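Local coordinates for cyclopenase asqI (Emericella nidulans, PDB 5YY3), which converts 4'-methoxycyclopenin into 4'-methoxyviridicatin with release of methyl isocyanate, as a zinc-dependent cyclopenase of aspoquinolone biosynthesis, at residues D414-R419 and E631-I636; V422-L427 and W469-K474; T490-I495 and F576-D581; E509-T514 and D531-R536. All coordinates share one frame; numbering follows the deposited sequence.

Interaction 1 of 4, residues D414-R419 and E631-I636; sequences DITAHR and ELYPFI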
loop_
_atom_site.group_PDB
_atom_site.type_symbol
_atom_site.label_atom_id
_atom_site.label_comp_id
_atom_site.label_asym_id
_atom_site.label_seq_id
_atom_site.Cartn_x
_atom_site.Cartn_y
_atom_site.Cartn_z
ATOM N N ASP A 414 15.481 -42.399 8.501
ATOM C CA ASP A 414 15.154 -43.149 7.290
ATOM C C ASP A 414 13.652 -43.072 6.998
ATOM O O ASP A 414 12.839 -43.531 7.803
ATOM C CB ASP A 414 15.583 -44.605 7.461
ATOM C CG ASP A 414 15.576 -45.375 6.162
ATOM O OD1 ASP A 414 14.744 -45.072 5.279
ATOM O OD2 ASP A 414 16.412 -46.291 6.021
ATOM N N ILE A 415 13.277 -42.524 5.846
ATOM C CA ILE A 415 11.865 -42.311 5.553
ATOM C C ILE A 415 11.139 -43.635 5.284
ATOM O O ILE A 415 9.905 -43.689 5.334
ATOM C CB ILE A 415 11.665 -41.350 4.339
ATOM C CG1 ILE A 415 10.302 -40.676 4.421
ATOM C CG2 ILE A 415 11.780 -42.083 3.011
ATOM C CD1 ILE A 415 10.058 -39.986 5.736
ATOM N N THR A 416 11.904 -44.695 5.006
ATOM C CA THR A 416 11.335 -46.023 4.770
ATOM C C THR A 416 11.276 -46.865 6.051
ATOM O O THR A 416 10.535 -47.840 6.115
ATOM C CB THR A 416 12.139 -46.818 3.729
ATOM O OG1 THR A 416 13.422 -47.138 4.275
ATOM C CG2 THR A 416 12.324 -46.033 2.440
ATOM N N ALA A 417 12.047 -46.475 7.064
ATOM C CA ALA A 417 12.236 -47.270 8.286
ATOM C C ALA A 417 10.958 -47.816 8.945
ATOM O O ALA A 417 10.984 -48.879 9.555
ATOM C CB ALA A 417 13.008 -46.455 9.298
ATOM N N HIS A 418 9.843 -47.106 8.842
ATOM C CA HIS A 418 8.615 -47.592 9.463
ATOM C C HIS A 418 7.442 -47.592 8.470
ATOM O O HIS A 418 6.291 -47.367 8.859
ATOM C CB HIS A 418 8.276 -46.751 10.697
ATOM C CG HIS A 418 9.378 -46.685 11.710
ATOM N ND1 HIS A 418 9.563 -47.653 12.675
ATOM C CD2 HIS A 418 10.348 -45.758 11.920
ATOM C CE1 HIS A 418 10.598 -47.326 13.432
ATOM N NE2 HIS A 418 11.091 -46.183 12.993
ATOM N N ARG A 419 7.748 -47.842 7.197
ATOM C CA ARG A 419 6.729 -47.919 6.148
ATOM C C ARG A 419 5.687 -49.012 6.432
ATOM O O ARG A 419 6.035 -50.104 6.864
ATOM C CB ARG A 419 7.383 -48.192 4.776
ATOM C CG ARG A 419 8.206 -49.506 4.702
ATOM C CD ARG A 419 8.248 -50.131 3.304
ATOM N NE ARG A 419 9.132 -49.437 2.364
ATOM C CZ ARG A 419 9.038 -49.518 1.029
ATOM N NH1 ARG A 419 8.087 -50.261 0.454
ATOM N NH2 ARG A 419 9.889 -48.837 0.260
ATOM N N GLU A 631 6.866 -44.744 -7.459
ATOM C CA GLU A 631 7.554 -45.997 -7.731
ATOM C C GLU A 631 8.392 -46.397 -6.539
ATOM O O GLU A 631 8.195 -47.476 -5.984
ATOM C CB GLU A 631 8.414 -45.880 -8.990
ATOM C CG GLU A 631 7.600 -45.828 -10.290
ATOM C CD GLU A 631 6.707 -44.593 -10.404
ATOM O OE1 GLU A 631 7.116 -43.489 -9.944
ATOM O OE2 GLU A 631 5.595 -44.730 -10.963
ATOM N N LEU A 632 9.299 -45.519 -6.117
ATOM C CA LEU A 632 10.235 -45.856 -5.044
ATOM C C LEU A 632 9.642 -45.736 -3.635
ATOM O O LEU A 632 10.140 -46.365 -2.701
ATOM C CB LEU A 632 11.481 -44.981 -5.157
ATOM C CG LEU A 632 12.634 -45.242 -4.188
ATOM C CD1 LEU A 632 13.182 -46.658 -4.322
ATOM C CD2 LEU A 632 13.730 -44.231 -4.447
ATOM N N TYR A 633 8.593 -44.933 -3.461
ATOM C CA TYR A 633 7.982 -44.779 -2.129
ATOM C C TYR A 633 6.475 -44.931 -2.214
ATOM O O TYR A 633 5.750 -43.949 -2.134
ATOM C CB TYR A 633 8.340 -43.420 -1.500
ATOM C CG TYR A 633 9.826 -43.120 -1.512
ATOM C CD1 TYR A 633 10.675 -43.681 -0.562
ATOM C CD2 TYR A 633 10.383 -42.291 -2.480
ATOM C CE1 TYR A 633 12.040 -43.424 -0.568
ATOM C CE2 TYR A 633 11.748 -42.034 -2.500
ATOM C CZ TYR A 633 12.568 -42.602 -1.540
ATOM O OH TYR A 633 13.923 -42.350 -1.536
ATOM N N PRO A 634 5.995 -46.173 -2.366
ATOM C CA PRO A 634 4.578 -46.402 -2.681
ATOM C C PRO A 634 3.679 -46.156 -1.477
ATOM O O PRO A 634 2.468 -45.999 -1.632
ATOM C CB PRO A 634 4.542 -47.884 -3.108
ATOM C CG PRO A 634 6.002 -48.313 -3.241
ATOM C CD PRO A 634 6.766 -47.430 -2.311
ATOM N N PHE A 635 4.285 -46.133 -0.294
ATOM C CA PHE A 635 3.599 -45.870 0.977
ATOM C C PHE A 635 3.488 -44.347 1.284
ATOM O O PHE A 635 3.059 -43.943 2.375
ATOM C CB PHE A 635 4.347 -46.595 2.118
ATOM C CG PHE A 635 5.767 -46.130 2.277
ATOM C CD1 PHE A 635 6.757 -46.587 1.418
ATOM C CD2 PHE A 635 6.103 -45.200 3.246
ATOM C CE1 PHE A 635 8.062 -46.138 1.534
ATOM C CE2 PHE A 635 7.396 -44.743 3.366
ATOM C CZ PHE A 635 8.382 -45.214 2.512
ATOM N N ILE A 636 3.905 -43.524 0.324
ATOM C CA ILE A 636 3.742 -42.068 0.376
ATOM C C ILE A 636 3.003 -41.640 -0.879
ATOM O O ILE A 636 3.228 -42.194 -1.964
ATOM C CB ILE A 636 5.102 -41.306 0.453
ATOM C CG1 ILE A 636 5.773 -41.500 1.821
ATOM C CG2 ILE A 636 4.911 -39.810 0.179
ATOM C CD1 ILE A 636 7.274 -41.147 1.840
#

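Interaction 2 of 4, residues V422-L427 and W469-K474; sequences VVLSNL and WNVQVK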
loop_
_atom_site.group_PDB
_atom_site.type_symbol
_atom_site.label_atom_id
_atom_site.label_comp_id
_atom_site.label_asym_id
_atom_site.label_seq_id
_atom_site.Cartn_x
_atom_site.Cartn_y
_atom_site.Cartn_z
ATOM N N VAL A 422 1.884 -51.250 2.183
ATOM C CA VAL A 422 0.665 -50.752 1.599
ATOM C C VAL A 422 1.028 -49.860 0.420
ATOM O O VAL A 422 2.129 -49.314 0.360
ATOM C CB VAL A 422 -0.158 -50.013 2.689
ATOM C CG1 VAL A 422 -0.475 -48.556 2.310
ATOM C CG2 VAL A 422 -1.386 -50.798 3.030
ATOM N N VAL A 423 0.127 -49.744 -0.544
ATOM C CA VAL A 423 0.327 -48.790 -1.623
ATOM C C VAL A 423 -0.722 -47.715 -1.503
ATOM O O VAL A 423 -1.920 -48.027 -1.515
ATOM C CB VAL A 423 0.233 -49.450 -3.013
ATOM C CG1 VAL A 423 0.210 -48.387 -4.110
ATOM C CG2 VAL A 423 1.394 -50.423 -3.223
ATOM N N LEU A 424 -0.281 -46.462 -1.366
ATOM C CA LEU A 424 -1.196 -45.323 -1.338
ATOM C C LEU A 424 -1.334 -44.696 -2.713
ATOM O O LEU A 424 -0.371 -44.631 -3.478
ATOM C CB LEU A 424 -0.725 -44.241 -0.348
ATOM C CG LEU A 424 -0.748 -44.541 1.153
ATOM C CD1 LEU A 424 -0.526 -43.270 1.996
ATOM C CD2 LEU A 424 -2.045 -45.237 1.543
ATOM N N SER A 425 -2.525 -44.196 -3.012
ATOM C CA SER A 425 -2.748 -43.472 -4.263
ATOM C C SER A 425 -3.967 -42.583 -4.126
ATOM O O SER A 425 -4.740 -42.721 -3.179
ATOM C CB SER A 425 -2.931 -44.438 -5.442
ATOM O OG SER A 425 -4.201 -45.058 -5.375
ATOM N N ASN A 426 -4.129 -41.664 -5.063
ATOM C CA ASN A 426 -5.365 -40.898 -5.186
ATOM C C ASN A 426 -5.728 -40.075 -3.961
ATOM O O ASN A 426 -6.871 -40.085 -3.516
ATOM C CB ASN A 426 -6.533 -41.832 -5.524
ATOM C CG ASN A 426 -6.504 -42.307 -6.972
ATOM O OD1 ASN A 426 -6.464 -43.501 -7.247
ATOM N ND2 ASN A 426 -6.525 -41.373 -7.895
ATOM N N LEU A 427 -4.764 -39.348 -3.420
ATOM C CA LEU A 427 -5.044 -38.476 -2.293
ATOM C C LEU A 427 -5.867 -37.284 -2.766
ATOM O O LEU A 427 -5.512 -36.629 -3.741
ATOM C CB LEU A 427 -3.738 -38.003 -1.638
ATOM C CG LEU A 427 -3.865 -37.030 -0.467
ATOM C CD1 LEU A 427 -4.676 -37.669 0.647
ATOM C CD2 LEU A 427 -2.482 -36.616 0.037
ATOM N N TRP A 469 -10.798 -35.318 3.669
ATOM C CA TRP A 469 -9.816 -35.839 2.752
ATOM C C TRP A 469 -10.082 -37.323 2.582
ATOM O O TRP A 469 -10.730 -37.969 3.430
ATOM C CB TRP A 469 -8.388 -35.572 3.230
ATOM C CG TRP A 469 -7.986 -36.231 4.520
ATOM C CD1 TRP A 469 -8.342 -35.848 5.779
ATOM C CD2 TRP A 469 -7.131 -37.379 4.675
ATOM N NE1 TRP A 469 -7.750 -36.676 6.716
ATOM C CE2 TRP A 469 -7.004 -37.624 6.065
ATOM C CE3 TRP A 469 -6.453 -38.214 3.775
ATOM C CZ2 TRP A 469 -6.242 -38.687 6.578
ATOM C CZ3 TRP A 469 -5.685 -39.268 4.288
ATOM C CH2 TRP A 469 -5.591 -39.493 5.677
ATOM N N ASN A 470 -9.620 -37.857 1.464
ATOM C CA ASN A 470 -9.661 -39.286 1.294
ATOM C C ASN A 470 -8.425 -39.736 0.533
ATOM O O ASN A 470 -7.717 -38.912 -0.071
ATOM C CB ASN A 470 -10.955 -39.728 0.602
ATOM C CG ASN A 470 -11.192 -39.021 -0.717
ATOM O OD1 ASN A 470 -10.584 -39.361 -1.735
ATOM N ND2 ASN A 470 -12.095 -38.048 -0.713
ATOM N N VAL A 471 -8.148 -41.037 0.604
ATOM C CA VAL A 471 -6.970 -41.595 -0.019
ATOM C C VAL A 471 -7.245 -43.071 -0.288
ATOM O O VAL A 471 -8.068 -43.712 0.383
ATOM C CB VAL A 471 -5.709 -41.419 0.870
ATOM C CG1 VAL A 471 -5.810 -42.268 2.107
ATOM C CG2 VAL A 471 -4.403 -41.741 0.101
ATOM N N GLN A 472 -6.574 -43.608 -1.294
ATOM C CA GLN A 472 -6.771 -44.991 -1.650
ATOM C C GLN A 472 -5.648 -45.822 -1.044
ATOM O O GLN A 472 -4.466 -45.469 -1.145
ATOM C CB GLN A 472 -6.823 -45.129 -3.162
ATOM C CG GLN A 472 -7.359 -46.441 -3.655
ATOM C CD GLN A 472 -7.514 -46.445 -5.170
ATOM O OE1 GLN A 472 -8.065 -45.497 -5.754
ATOM N NE2 GLN A 472 -7.008 -47.496 -5.816
ATOM N N VAL A 473 -6.026 -46.917 -0.387
ATOM C CA VAL A 473 -5.062 -47.788 0.274
ATOM C C VAL A 473 -5.224 -49.228 -0.219
ATOM O O VAL A 473 -6.333 -49.780 -0.209
ATOM C CB VAL A 473 -5.236 -47.745 1.805
ATOM C CG1 VAL A 473 -4.137 -48.538 2.503
ATOM C CG2 VAL A 473 -5.313 -46.296 2.310
ATOM N N LYS A 474 -4.126 -49.842 -0.647
ATOM C CA LYS A 474 -4.169 -51.239 -1.066
ATOM C C LYS A 474 -3.012 -52.016 -0.457
ATOM O O LYS A 474 -1.864 -51.568 -0.475
ATOM C CB LYS A 474 -4.140 -51.364 -2.592
ATOM C CG LYS A 474 -4.308 -52.804 -3.081
ATOM C CD LYS A 474 -4.440 -52.867 -4.590
ATOM C CE LYS A 474 -4.610 -54.305 -5.079
ATOM N NZ LYS A 474 -4.062 -54.445 -6.447
HETATM O O HOH W 1 -9.343 -41.188 -2.928
#

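Interaction 3 of 4, residues T490-I495 and F576-D581; sequences TLRLFI and FCIATD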
loop_
_atom_site.group_PDB
_atom_site.type_symbol
_atom_site.label_atom_id
_atom_site.label_comp_id
_atom_site.label_asym_id
_atom_site.label_seq_id
_atom_site.Cartn_x
_atom_site.Cartn_y
_atom_site.Cartn_z
ATOM N N THR A 490 -1.245 -46.702 10.028
ATOM C CA THR A 490 -1.629 -45.345 10.386
ATOM C C THR A 490 -1.350 -44.404 9.216
ATOM O O THR A 490 -0.260 -44.426 8.631
ATOM C CB THR A 490 -0.884 -44.855 11.649
ATOM O OG1 THR A 490 -1.254 -45.665 12.768
ATOM C CG2 THR A 490 -1.227 -43.382 11.962
ATOM N N LEU A 491 -2.362 -43.610 8.860
ATOM C CA LEU A 491 -2.249 -42.620 7.789
ATOM C C LEU A 491 -1.943 -41.265 8.409
ATOM O O LEU A 491 -2.662 -40.813 9.305
ATOM C CB LEU A 491 -3.535 -42.545 6.964
ATOM C CG LEU A 491 -3.920 -43.771 6.143
ATOM C CD1 LEU A 491 -5.207 -43.501 5.422
ATOM C CD2 LEU A 491 -2.819 -44.121 5.155
ATOM N N ARG A 492 -0.876 -40.627 7.935
ATOM C CA ARG A 492 -0.466 -39.336 8.467
ATOM C C ARG A 492 -0.545 -38.254 7.398
ATOM O O ARG A 492 0.178 -38.307 6.396
ATOM C CB ARG A 492 0.954 -39.419 9.031
ATOM C CG ARG A 492 1.134 -40.541 10.019
ATOM C CD ARG A 492 2.586 -40.726 10.365
ATOM N NE ARG A 492 2.738 -41.768 11.363
ATOM C CZ ARG A 492 2.753 -41.551 12.668
ATOM N NH1 ARG A 492 2.644 -40.313 13.130
ATOM N NH2 ARG A 492 2.884 -42.570 13.504
ATOM N N LEU A 493 -1.416 -37.278 7.621
ATOM C CA LEU A 493 -1.670 -36.229 6.636
ATOM C C LEU A 493 -1.084 -34.866 7.033
ATOM O O LEU A 493 -1.342 -34.354 8.133
ATOM C CB LEU A 493 -3.176 -36.078 6.405
ATOM C CG LEU A 493 -3.610 -34.877 5.558
ATOM C CD1 LEU A 493 -3.290 -35.077 4.104
ATOM C CD2 LEU A 493 -5.081 -34.569 5.754
ATOM N N PHE A 494 -0.307 -34.294 6.112
ATOM C CA PHE A 494 0.280 -32.972 6.247
ATOM C C PHE A 494 -0.024 -32.118 5.009
ATOM O O PHE A 494 -0.197 -32.648 3.897
ATOM C CB PHE A 494 1.799 -33.064 6.428
ATOM C CG PHE A 494 2.244 -33.654 7.748
ATOM C CD1 PHE A 494 2.264 -35.032 7.942
ATOM C CD2 PHE A 494 2.707 -32.828 8.775
ATOM C CE1 PHE A 494 2.696 -35.581 9.145
ATOM C CE2 PHE A 494 3.149 -33.363 9.981
ATOM C CZ PHE A 494 3.145 -34.747 10.172
ATOM N N ILE A 495 -0.088 -30.799 5.196
ATOM C CA ILE A 495 -0.123 -29.869 4.070
ATOM C C ILE A 495 0.962 -28.812 4.214
ATOM O O ILE A 495 1.495 -28.581 5.299
ATOM C CB ILE A 495 -1.488 -29.160 3.926
ATOM C CG1 ILE A 495 -1.737 -28.208 5.115
ATOM C CG2 ILE A 495 -2.622 -30.195 3.709
ATOM C CD1 ILE A 495 -3.070 -27.459 5.043
ATOM N N PHE A 576 0.193 -34.236 1.667
ATOM C CA PHE A 576 1.140 -35.325 1.798
ATOM C C PHE A 576 0.533 -36.368 2.724
ATOM O O PHE A 576 -0.028 -36.027 3.769
ATOM C CB PHE A 576 2.478 -34.799 2.342
ATOM C CG PHE A 576 3.364 -35.853 2.947
ATOM C CD1 PHE A 576 3.229 -36.214 4.283
ATOM C CD2 PHE A 576 4.365 -36.450 2.198
ATOM C CE1 PHE A 576 4.051 -37.154 4.849
ATOM C CE2 PHE A 576 5.198 -37.403 2.763
ATOM C CZ PHE A 576 5.041 -37.756 4.085
ATOM N N CYS A 577 0.633 -37.634 2.334
ATOM C CA CYS A 577 0.120 -38.708 3.156
ATOM C C CYS A 577 1.130 -39.843 3.175
ATOM O O CYS A 577 1.581 -40.324 2.129
ATOM C CB CYS A 577 -1.244 -39.201 2.653
ATOM S SG CYS A 577 -2.066 -40.305 3.872
ATOM N N ILE A 578 1.514 -40.250 4.374
ATOM C CA ILE A 578 2.406 -41.387 4.524
ATOM C C ILE A 578 1.685 -42.478 5.325
ATOM O O ILE A 578 0.905 -42.184 6.240
ATOM C CB ILE A 578 3.753 -40.975 5.204
ATOM C CG1 ILE A 578 4.697 -42.177 5.337
ATOM C CG2 ILE A 578 3.530 -40.322 6.559
ATOM C CD1 ILE A 578 6.090 -41.795 5.819
ATOM N N ALA A 579 1.902 -43.735 4.951
ATOM C CA ALA A 579 1.359 -44.844 5.729
ATOM C C ALA A 579 2.467 -45.493 6.551
ATOM O O ALA A 579 3.472 -45.964 6.010
ATOM C CB ALA A 579 0.679 -45.878 4.814
ATOM N N THR A 580 2.301 -45.510 7.865
ATOM C CA THR A 580 3.308 -46.146 8.696
ATOM C C THR A 580 2.771 -47.393 9.379
ATOM O O THR A 580 1.575 -47.505 9.664
ATOM C CB THR A 580 3.870 -45.168 9.772
ATOM O OG1 THR A 580 2.811 -44.684 10.609
ATOM C CG2 THR A 580 4.565 -43.995 9.109
ATOM N N ASP A 581 3.670 -48.341 9.602
ATOM C CA ASP A 581 3.442 -49.417 10.559
ATOM C C ASP A 581 3.999 -49.011 11.910
ATOM O O ASP A 581 5.204 -48.872 12.057
ATOM C CB ASP A 581 4.109 -50.717 10.111
ATOM C CG ASP A 581 3.890 -51.849 11.098
ATOM O OD1 ASP A 581 2.778 -51.947 11.665
ATOM O OD2 ASP A 581 4.838 -52.633 11.315
#

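Interaction 4 of 4, residues E509-T514 and D531-R536; sequences EMDRAT and DSSVAR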
loop_
_atom_site.group_PDB
_atom_site.type_symbol
_atom_site.label_atom_id
_atom_site.label_comp_id
_atom_site.label_asym_id
_atom_site.label_seq_id
_atom_site.Cartn_x
_atom_site.Cartn_y
_atom_site.Cartn_z
ATOM N N GLU A 509 0.584 -30.359 10.237
ATOM C CA GLU A 509 -0.117 -31.610 10.470
ATOM C C GLU A 509 -1.620 -31.388 10.446
ATOM O O GLU A 509 -2.131 -30.495 11.108
ATOM C CB GLU A 509 0.303 -32.249 11.802
ATOM C CG GLU A 509 -0.176 -33.719 11.932
ATOM C CD GLU A 509 -0.038 -34.291 13.338
ATOM O OE1 GLU A 509 0.510 -33.587 14.200
ATOM O OE2 GLU A 509 -0.492 -35.441 13.588
ATOM N N MET A 510 -2.330 -32.221 9.691
ATOM C CA MET A 510 -3.765 -32.055 9.502
ATOM C C MET A 510 -4.563 -33.242 10.040
ATOM O O MET A 510 -5.753 -33.117 10.372
ATOM C CB MET A 510 -4.066 -31.842 8.016
ATOM C CG MET A 510 -3.487 -30.523 7.467
ATOM S SD MET A 510 -4.202 -29.084 8.312
ATOM C CE MET A 510 -5.847 -29.113 7.597
ATOM N N ASP A 511 -3.909 -34.396 10.140
ATOM C CA ASP A 511 -4.609 -35.592 10.596
ATOM C C ASP A 511 -3.678 -36.774 10.781
ATOM O O ASP A 511 -2.600 -36.845 10.177
ATOM C CB ASP A 511 -5.715 -35.989 9.614
ATOM C CG ASP A 511 -6.877 -36.691 10.298
ATOM O OD1 ASP A 511 -6.765 -37.005 11.507
ATOM O OD2 ASP A 511 -7.903 -36.924 9.624
ATOM N N ARG A 512 -4.134 -37.699 11.620
ATOM C CA ARG A 512 -3.477 -38.980 11.874
ATOM C C ARG A 512 -4.574 -40.010 12.106
ATOM O O ARG A 512 -5.383 -39.843 13.022
ATOM C CB ARG A 512 -2.559 -38.903 13.090
ATOM C CG ARG A 512 -1.573 -40.035 13.163
ATOM C CD ARG A 512 -1.206 -40.366 14.597
ATOM N NE ARG A 512 -0.704 -39.208 15.335
ATOM C CZ ARG A 512 -1.141 -38.843 16.537
ATOM N NH1 ARG A 512 -2.088 -39.550 17.144
ATOM N NH2 ARG A 512 -0.624 -37.778 17.135
ATOM N N ALA A 513 -4.634 -41.053 11.282
ATOM C CA ALA A 513 -5.763 -41.970 11.367
ATOM C C ALA A 513 -5.380 -43.422 11.131
ATOM O O ALA A 513 -4.663 -43.760 10.182
ATOM C CB ALA A 513 -6.843 -41.558 10.388
ATOM N N THR A 514 -5.886 -44.276 12.008
ATOM C CA THR A 514 -5.670 -45.708 11.901
ATOM C C THR A 514 -6.551 -46.296 10.802
ATOM O O THR A 514 -7.717 -45.942 10.662
ATOM C CB THR A 514 -5.942 -46.404 13.244
ATOM O OG1 THR A 514 -4.918 -46.029 14.175
ATOM C CG2 THR A 514 -5.935 -47.914 13.086
ATOM N N ASP A 531 -13.233 -34.717 12.528
ATOM C CA ASP A 531 -12.745 -35.918 13.201
ATOM C C ASP A 531 -11.221 -35.894 13.358
ATOM O O ASP A 531 -10.637 -36.809 13.932
ATOM C CB ASP A 531 -13.187 -37.182 12.437
ATOM C CG ASP A 531 -14.698 -37.437 12.532
ATOM O OD1 ASP A 531 -15.312 -37.063 13.562
ATOM O OD2 ASP A 531 -15.275 -37.999 11.568
ATOM N N SER A 532 -10.587 -34.843 12.845
ATOM C CA SER A 532 -9.135 -34.731 12.838
ATOM C C SER A 532 -8.489 -34.924 14.212
ATOM O O SER A 532 -8.909 -34.322 15.199
ATOM C CB SER A 532 -8.730 -33.368 12.278
ATOM O OG SER A 532 -7.334 -33.169 12.419
ATOM N N SER A 533 -7.449 -35.753 14.269
ATOM C CA SER A 533 -6.718 -35.981 15.519
ATOM C C SER A 533 -6.062 -34.702 16.061
ATOM O O SER A 533 -5.715 -34.618 17.241
ATOM C CB SER A 533 -5.653 -37.043 15.308
ATOM O OG SER A 533 -4.648 -36.549 14.441
ATOM N N VAL A 534 -5.899 -33.718 15.185
ATOM C CA VAL A 534 -5.204 -32.469 15.480
ATOM C C VAL A 534 -6.151 -31.403 16.060
ATOM O O VAL A 534 -5.735 -30.477 16.756
ATOM C CB VAL A 534 -4.523 -31.956 14.179
ATOM C CG1 VAL A 534 -4.170 -30.478 14.250
ATOM C CG2 VAL A 534 -3.301 -32.820 13.854
ATOM N N ALA A 535 -7.441 -31.575 15.813
ATOM C CA ALA A 535 -8.407 -30.514 16.038
ATOM C C ALA A 535 -9.035 -30.502 17.429
ATOM O O ALA A 535 -9.289 -31.541 18.021
ATOM C CB ALA A 535 -9.505 -30.601 14.984
ATOM N N ARG A 536 -9.295 -29.296 17.919
ATOM C CA ARG A 536 -10.078 -29.057 19.129
ATOM C C ARG A 536 -11.552 -29.352 18.838
ATOM O O ARG A 536 -12.114 -28.834 17.879
ATOM C CB ARG A 536 -9.842 -27.606 19.590
ATOM C CG ARG A 536 -10.860 -26.958 20.491
ATOM C CD ARG A 536 -10.373 -25.547 20.798
ATOM N NE ARG A 536 -11.410 -24.616 21.250
ATOM C CZ ARG A 536 -11.403 -24.051 22.452
ATOM N NH1 ARG A 536 -10.428 -24.347 23.301
ATOM N NH2 ARG A 536 -12.355 -23.198 22.810
HETATM O O HOH W 2 -2.252 -36.014 15.527
#

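Interaction 1 of 4, residues D414-R419 and E631-I636
Arg-419 lies across the ring of Phe-635, and the two side chains meet at about a right angle. CB of Arg-419 stands over the middle of one face of the Phe-635 ring, 3.5 Å from its centroid, in a CH-pi contact. CG occupies the crowded position between the backbone N and the carbonyl carbon (chi1 59°), and the bent chain beyond it carries the guanidinium over the CD1-CE1 side of the ring. There NH2 of Arg-419 comes within 3.5 Å of CE1 of Phe-635, but the guanidinium and ring planes are 45° apart, so the two groups are not stacked flat. At the edge of the same ring, CE2 of Phe-635 faces the carbonyl O of Ile-415 at 3.4 Å. Ile-415 also crosses Tyr-633 at about a right angle, its CG2 3.8 Å from CE1 of the tyrosine, while CG2 of Thr-416 meets that ring in its plane. Asp-414 in turn holds Thr-416, its OD1 accepting from both N and OG1 of Thr-416 on one carboxylate face. An Asx turn at Asp-414 thus packs against a type I beta turn from Tyr-633 to Ile-636, joining two loops that each lead into a strand of the Ig-like domain's sheet.

Interaction 2 of 4, residues V422-L427 and W469-K474
Val-423 and Ser-425 pair with Lys-474 and Gln-472 in antiparallel register, each couple closed by two backbone hydrogen bonds; the axes of the two short strand segments approach to 4.7 Å with their directions 151° apart. The shortest of the four bonds runs from N of Val-423 to O of Lys-474, at 2.7 Å and nearly straight (168°). Between these couples lies the non-hydrogen-bonded pair of Leu-424 and Val-473, whose side chains run side by side on the buried face, with CD2 of Leu-424 3.5 Å from CG2 of Val-473. The other methyl of that valine, CG1, meets CG2 of Val-422 at 3.6 Å. These strands, 422-431 and 461-475, belong to the immunoglobulin-like beta sandwich of the hemocyanin C-terminal type; Leu-424 also touches Leu-491 and Cys-577, which places this apolar face against strands 487-497 and 571-580. On the other face, OG of Ser-425 rests 3.4 Å from CB of Gln-472. The regular ladder stops at Asn-426, where the backbone takes positive phi and psi. Beyond it, a water donates to O of Asn-426; its second link, to OD1 of Asn-470, is too short to be other than doubtful. Leu-427 has CG anti to its backbone N (chi1 178°), and its CD1 lies 3.6 Å from CE3 of Trp-469. The same methyl of Leu-427 lies 3.9 Å from CB of Val-471. At the far side of the indole, NE1 of Trp-469 donates to OD2 of Asp-511.

Interaction 3 of 4, residues T490-I495 and F576-D581
Arg-492 and Thr-580 join two neighbouring strands of the Ig-like domain by a side-chain hydrogen bond laid over a regular antiparallel ladder. NE of Arg-492 donates to OG1 of Thr-580 at 3.0 Å, almost straight (171°) and within the guanidinium plane. The arginine chain is extended from CG to NE, which carries it past Ile-578; CB of Arg-492 lies 3.7 Å from CG2 of that isoleucine, the two side chains pointing the same way. Beneath them, three hydrogen-bonded pairs, Thr-490 with Thr-580, Arg-492 with Ile-578 and Phe-494 with Phe-576, contribute six backbone bonds. Leu-491 and Cys-577 point to the opposite face, where CD2 of Leu-491 meets CB of Ala-579 at 3.9 Å and Trp-469 touches both Leu-491 and Cys-577. Around the guanidinium, NH1 forms a salt bridge with Asp-598 and NH2 one with Asp-582. Asp-582 is also hydrogen-bonded to the hydroxyls of Thr-490 and Thr-580, so one carboxylate positions both threonines and the arginine; two acidic partners would be expected to offset the buried positive charge. On the face that carries Arg-492, farther along the strands, Phe-494 and Phe-576 lie side by side, and CD1 of Phe-494 sits near the plane of the Phe-576 ring, 4.0 Å from its CD1.

Interaction 4 of 4, residues E509-T514 and D531-R536
Ser-532 and Ser-533 bind to a classic beta bulge, formed where Met-510 and Asp-511 both face Leu-493 in the Ig-like sheet. The hydroxyl of Ser-532 donates to the carbonyl O of Met-510 at 2.6 Å, approaching tilted 34° from the carbonyl plane. The same OG accepts from N of Val-534 in an ST turn, and with OG anti to the backbone N (chi1 173°) it serves both partners. N of Ser-533 donates to OD1 of Asp-511 at 3.1 Å in a nearly straight bond. That oxygen also takes the N-H of Arg-512, its own neighbour, and the two donors come from opposite faces of the carboxylate plane. OD2 of Asp-511 is held by a salt bridge from Arg-527, so both oxygens of this buried carboxylate have partners, which would be expected to favour its charged form. A type I beta turn from Ser-532 to Ala-535 brings Val-534 against Glu-509, and CG2 of Val-534 lies 3.6 Å from CD of Glu-509. Beyond this contact a single water links the two segments: it donates to OE2 of Glu-509 and lies 2.7 Å from OG of Ser-533.

In the fold
All four contacts belong to the Ig-like, C-terminal part of the chain, away from the zinc-binding histidines. Interaction 1 closes the longest loop in sequence, with the other three nested inside it; interaction 2 closes before interaction 3 opens, and interaction 4 lies within the loop of interaction 3. Strand 487-497 joins interactions 3 and 4, pairing with 571-580 on one side and 508-517 on the other, and their centres are about 11 Å apart. The centres of interactions 2 and 3 lie about 10 Å apart, and the two pack through apolar side chains. Interaction 1 reaches both by backbone bonds, whereas interactions 1 and 4, about 21 Å apart between centres, do not touch. Contacts distant in sequence thus join the strands of one sheet with loops that pack beside it.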